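Local coordinates for protein restriction endonuclease r.bpuji (Bacillus pumilus, PDB 2VLA) that recognises its cognate DNA site through this N-terminal domain of a restriction endonuclease, the whole enzyme probably cleaving DNA, at residues 139-144 with 162-167. Sequence-based numbering, arbitrary orientation.
Sequences PYILQV and YYVLNS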
ATOM      1  N   PRO A 139       7.928  -3.441  -5.457  1.00 10.59           N
ATOM      2  CA  PRO A 139       8.999  -3.996  -6.255  1.00 10.90           C
ATOM      3  C   PRO A 139       8.498  -4.636  -7.565  1.00 10.82           C
ATOM      4  O   PRO A 139       9.092  -4.441  -8.620  1.00 10.64           O
ATOM      5  CB  PRO A 139       9.621  -5.029  -5.307  1.00 11.19           C
ATOM      6  CG  PRO A 139       9.411  -4.430  -3.957  1.00 11.68           C
ATOM      7  CD  PRO A 139       8.037  -3.813  -4.038  1.00 10.26           C
ATOM      8  N   TYR A 140       7.414  -5.385  -7.485  1.00 10.18           N
ATOM      9  CA  TYR A 140       6.919  -6.076  -8.632  1.00 10.40           C
ATOM     10  C   TYR A 140       6.466  -5.097  -9.745  1.00 10.02           C
ATOM     11  O   TYR A 140       6.798  -5.249 -10.910  1.00 10.42           O
ATOM     12  CB  TYR A 140       5.785  -7.038  -8.249  1.00 10.90           C
ATOM     13  CG  TYR A 140       5.480  -8.044  -9.325  1.00 10.30           C
ATOM     14  CD1 TYR A 140       4.610  -7.737 -10.339  1.00 10.75           C
ATOM     15  CD2 TYR A 140       6.122  -9.304  -9.363  1.00 11.55           C
ATOM     16  CE1 TYR A 140       4.349  -8.601 -11.326  1.00 12.24           C
ATOM     17  CE2 TYR A 140       5.855 -10.176 -10.362  1.00 12.95           C
ATOM     18  CZ  TYR A 140       4.974  -9.833 -11.351  1.00 12.06           C
ATOM     19  OH  TYR A 140       4.661 -10.666 -12.394  1.00 12.67           O
ATOM     20  N   ILE A 141       5.677  -4.075  -9.361  1.00 10.06           N
ATOM     21  CA  ILE A 141       5.210  -3.051 -10.324  1.00 10.20           C
ATOM     22  C   ILE A 141       6.400  -2.376 -10.994  1.00 10.46           C
ATOM     23  O   ILE A 141       6.441  -2.214 -12.215  1.00 10.54           O
ATOM     24  CB  ILE A 141       4.325  -1.981  -9.633  1.00 11.14           C
ATOM     25  CG1 ILE A 141       2.971  -2.566  -9.254  1.00 12.15           C
ATOM     26  CG2 ILE A 141       4.128  -0.760 -10.548  1.00 11.93           C
ATOM     27  CD1 ILE A 141       2.276  -1.798  -8.150  1.00 15.64           C
ATOM     28  N   LEU A 142       7.385  -1.990 -10.192  1.00 10.56           N
ATOM     29  CA  LEU A 142       8.541  -1.330 -10.731  1.00 10.81           C
ATOM     30  C   LEU A 142       9.282  -2.251 -11.750  1.00 11.08           C
ATOM     31  O   LEU A 142       9.706  -1.798 -12.803  1.00 11.17           O
ATOM     32  CB  LEU A 142       9.482  -0.927  -9.598  1.00 10.86           C
ATOM     33  CG  LEU A 142       8.970   0.263  -8.754  1.00 10.92           C
ATOM     34  CD1 LEU A 142       9.946   0.463  -7.606  1.00 13.51           C
ATOM     35  CD2 LEU A 142       8.814   1.576  -9.604  1.00 11.89           C
ATOM     36  N   GLN A 143       9.420  -3.547 -11.435  1.00 11.08           N
ATOM     37  CA  GLN A 143      10.040  -4.442 -12.378  1.00 10.94           C
ATOM     38  C   GLN A 143       9.217  -4.634 -13.660  1.00 10.63           C
ATOM     39  O   GLN A 143       9.768  -4.709 -14.747  1.00 11.74           O
ATOM     40  CB  GLN A 143      10.332  -5.792 -11.727  1.00 11.69           C
ATOM     41  CG  GLN A 143      11.127  -6.771 -12.627  1.00 12.38           C
ATOM     42  CD  GLN A 143      12.551  -6.332 -12.851  1.00 14.27           C
ATOM     43  OE1 GLN A 143      13.084  -5.521 -12.120  1.00 16.34           O
ATOM     44  NE2 GLN A 143      13.217  -6.992 -13.784  1.00 21.88           N
ATOM     45  N   VAL A 144       7.892  -4.701 -13.525  1.00 10.90           N
ATOM     46  CA  VAL A 144       7.027  -4.775 -14.703  1.00 10.66           C
ATOM     47  C   VAL A 144       7.241  -3.520 -15.603  1.00 10.97           C
ATOM     48  O   VAL A 144       7.369  -3.623 -16.814  1.00 10.94           O
ATOM     49  CB  VAL A 144       5.543  -4.892 -14.286  1.00 11.50           C
ATOM     50  CG1 VAL A 144       4.589  -4.595 -15.468  1.00 12.63           C
ATOM     51  CG2 VAL A 144       5.250  -6.264 -13.705  1.00 12.45           C
ATOM     52  N   TYR A 162      -5.425  -4.807 -14.427  1.00 11.00           N
ATOM     53  CA  TYR A 162      -5.948  -6.116 -14.830  1.00 10.94           C
ATOM     54  C   TYR A 162      -4.870  -7.169 -14.780  1.00 10.21           C
ATOM     55  O   TYR A 162      -5.107  -8.283 -14.324  1.00 11.73           O
ATOM     56  CB  TYR A 162      -6.507  -6.046 -16.251  1.00 12.10           C
ATOM     57  CG  TYR A 162      -7.111  -7.349 -16.729  1.00 12.61           C
ATOM     58  CD1 TYR A 162      -8.397  -7.711 -16.367  1.00 14.42           C
ATOM     59  CD2 TYR A 162      -6.357  -8.250 -17.482  1.00 14.66           C
ATOM     60  CE1 TYR A 162      -8.935  -8.922 -16.762  1.00 15.71           C
ATOM     61  CE2 TYR A 162      -6.886  -9.470 -17.890  1.00 15.04           C
ATOM     62  CZ  TYR A 162      -8.176  -9.800 -17.528  1.00 17.45           C
ATOM     63  OH  TYR A 162      -8.715 -11.006 -17.943  1.00 20.70           O
ATOM     64  N   TYR A 163      -3.706  -6.824 -15.299  1.00 10.45           N
ATOM     65  CA  TYR A 163      -2.657  -7.834 -15.486  1.00 10.71           C
ATOM     66  C   TYR A 163      -1.789  -8.043 -14.249  1.00 12.54           C
ATOM     67  O   TYR A 163      -1.130  -9.089 -14.125  1.00 12.62           O
ATOM     68  CB  TYR A 163      -1.785  -7.496 -16.689  1.00 11.12           C
ATOM     69  CG  TYR A 163      -2.494  -7.561 -18.027  1.00 11.58           C
ATOM     70  CD1 TYR A 163      -2.640  -8.760 -18.699  1.00 13.75           C
ATOM     71  CD2 TYR A 163      -3.003  -6.412 -18.624  1.00 12.11           C
ATOM     72  CE1 TYR A 163      -3.269  -8.829 -19.930  1.00 13.43           C
ATOM     73  CE2 TYR A 163      -3.644  -6.470 -19.846  1.00 14.30           C
ATOM     74  CZ  TYR A 163      -3.751  -7.676 -20.505  1.00 13.33           C
ATOM     75  OH  TYR A 163      -4.387  -7.707 -21.727  1.00 16.57           O
ATOM     76  N   VAL A 164      -1.772  -7.078 -13.335  1.00 10.54           N
ATOM     77  CA  VAL A 164      -0.895  -7.126 -12.158  1.00 10.88           C
ATOM     78  C   VAL A 164      -1.673  -7.057 -10.843  1.00 10.22           C
ATOM     79  O   VAL A 164      -1.811  -8.072 -10.156  1.00 10.85           O
ATOM     80  CB  VAL A 164       0.175  -6.024 -12.212  1.00 10.82           C
ATOM     81  CG1 VAL A 164       1.061  -6.040 -10.965  1.00 11.59           C
ATOM     82  CG2 VAL A 164       0.984  -6.136 -13.486  1.00 12.55           C
ATOM     83  N   LEU A 165      -2.309  -5.903 -10.538  1.00  9.90           N
ATOM     84  CA  LEU A 165      -2.786  -5.688  -9.175  1.00 10.29           C
ATOM     85  C   LEU A 165      -4.130  -6.352  -8.859  1.00 10.76           C
ATOM     86  O   LEU A 165      -4.509  -6.447  -7.689  1.00 10.97           O
ATOM     87  CB  LEU A 165      -2.823  -4.212  -8.822  1.00 10.21           C
ATOM     88  CG  LEU A 165      -1.456  -3.597  -8.516  1.00 10.79           C
ATOM     89  CD1 LEU A 165      -1.617  -2.094  -8.326  1.00 11.93           C
ATOM     90  CD2 LEU A 165      -0.791  -4.219  -7.266  1.00 13.11           C
ATOM     91  N   ASN A 166      -4.826  -6.841  -9.894  1.00  9.98           N
ATOM     92  CA  ASN A 166      -6.035  -7.633  -9.714  1.00 10.33           C
ATOM     93  C   ASN A 166      -5.903  -9.058 -10.276  1.00 11.03           C
ATOM     94  O   ASN A 166      -6.876  -9.763 -10.374  1.00 11.38           O
ATOM     95  CB  ASN A 166      -7.217  -6.958 -10.410  1.00 11.02           C
ATOM     96  CG  ASN A 166      -8.552  -7.130  -9.643  1.00 10.66           C
ATOM     97  OD1 ASN A 166      -8.722  -6.595  -8.549  1.00 11.26           O
ATOM     98  ND2 ASN A 166      -9.491  -7.870 -10.236  1.00 11.71           N
ATOM     99  N   SER A 167      -4.688  -9.451 -10.664  1.00 10.53           N
ATOM    100  CA  SER A 167      -4.436 -10.802 -11.185  1.00 11.05           C
ATOM    101  C   SER A 167      -4.106 -11.758 -10.037  1.00 12.20           C
ATOM    102  O   SER A 167      -3.117 -11.573  -9.339  1.00 11.67           O
ATOM    103  CB  SER A 167      -3.274 -10.790 -12.187  1.00 11.55           C
ATOM    104  OG  SER A 167      -2.715 -12.124 -12.383  1.00 12.93           O
TER
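The Y140 ring meets V164 at an oblique angle: CD1 of Y140 lies 4.0 Å from V164 CG1, and CE1 of the same ring 4.2 Å from that methyl. Next to V164, the Y163 ring carries Y162 CD2 over the centre of one face, 3.7 Å above its plane. CB of Y140 points toward helix 157-165, and CG lies anti to the backbone N (chi1 -165°), which brings the CD1-CE1 side of the ring to V164. Its OH is hydrogen-bonded to I175 O, in the pocket of a bound polyether probably from the crystallisation liquor, and V180 of helix 177-189 also touches the side chain. V164 takes part in three of the four side-chain pairs. Its CG1 is 4.3 Å from I141 CG1, and its CG2 faces V144 CG2 at 4.3 Å. Beside it, the I141 and L165 side chains cross at about a right angle; I141 CD1 reaches both leucine branches, 3.9 Å from L165 CD1 and 4.0 Å from L165 CD2. L217 and I210 of helix 203-219 touch I141 and L165, respectively, extending the apolar cluster. All five touching residues are buried and no hydrogen bond spans the segments, which implies that dispersion and water exclusion join these two recognition-domain helices, with the nearest atom about 11 Å from the bound DNA.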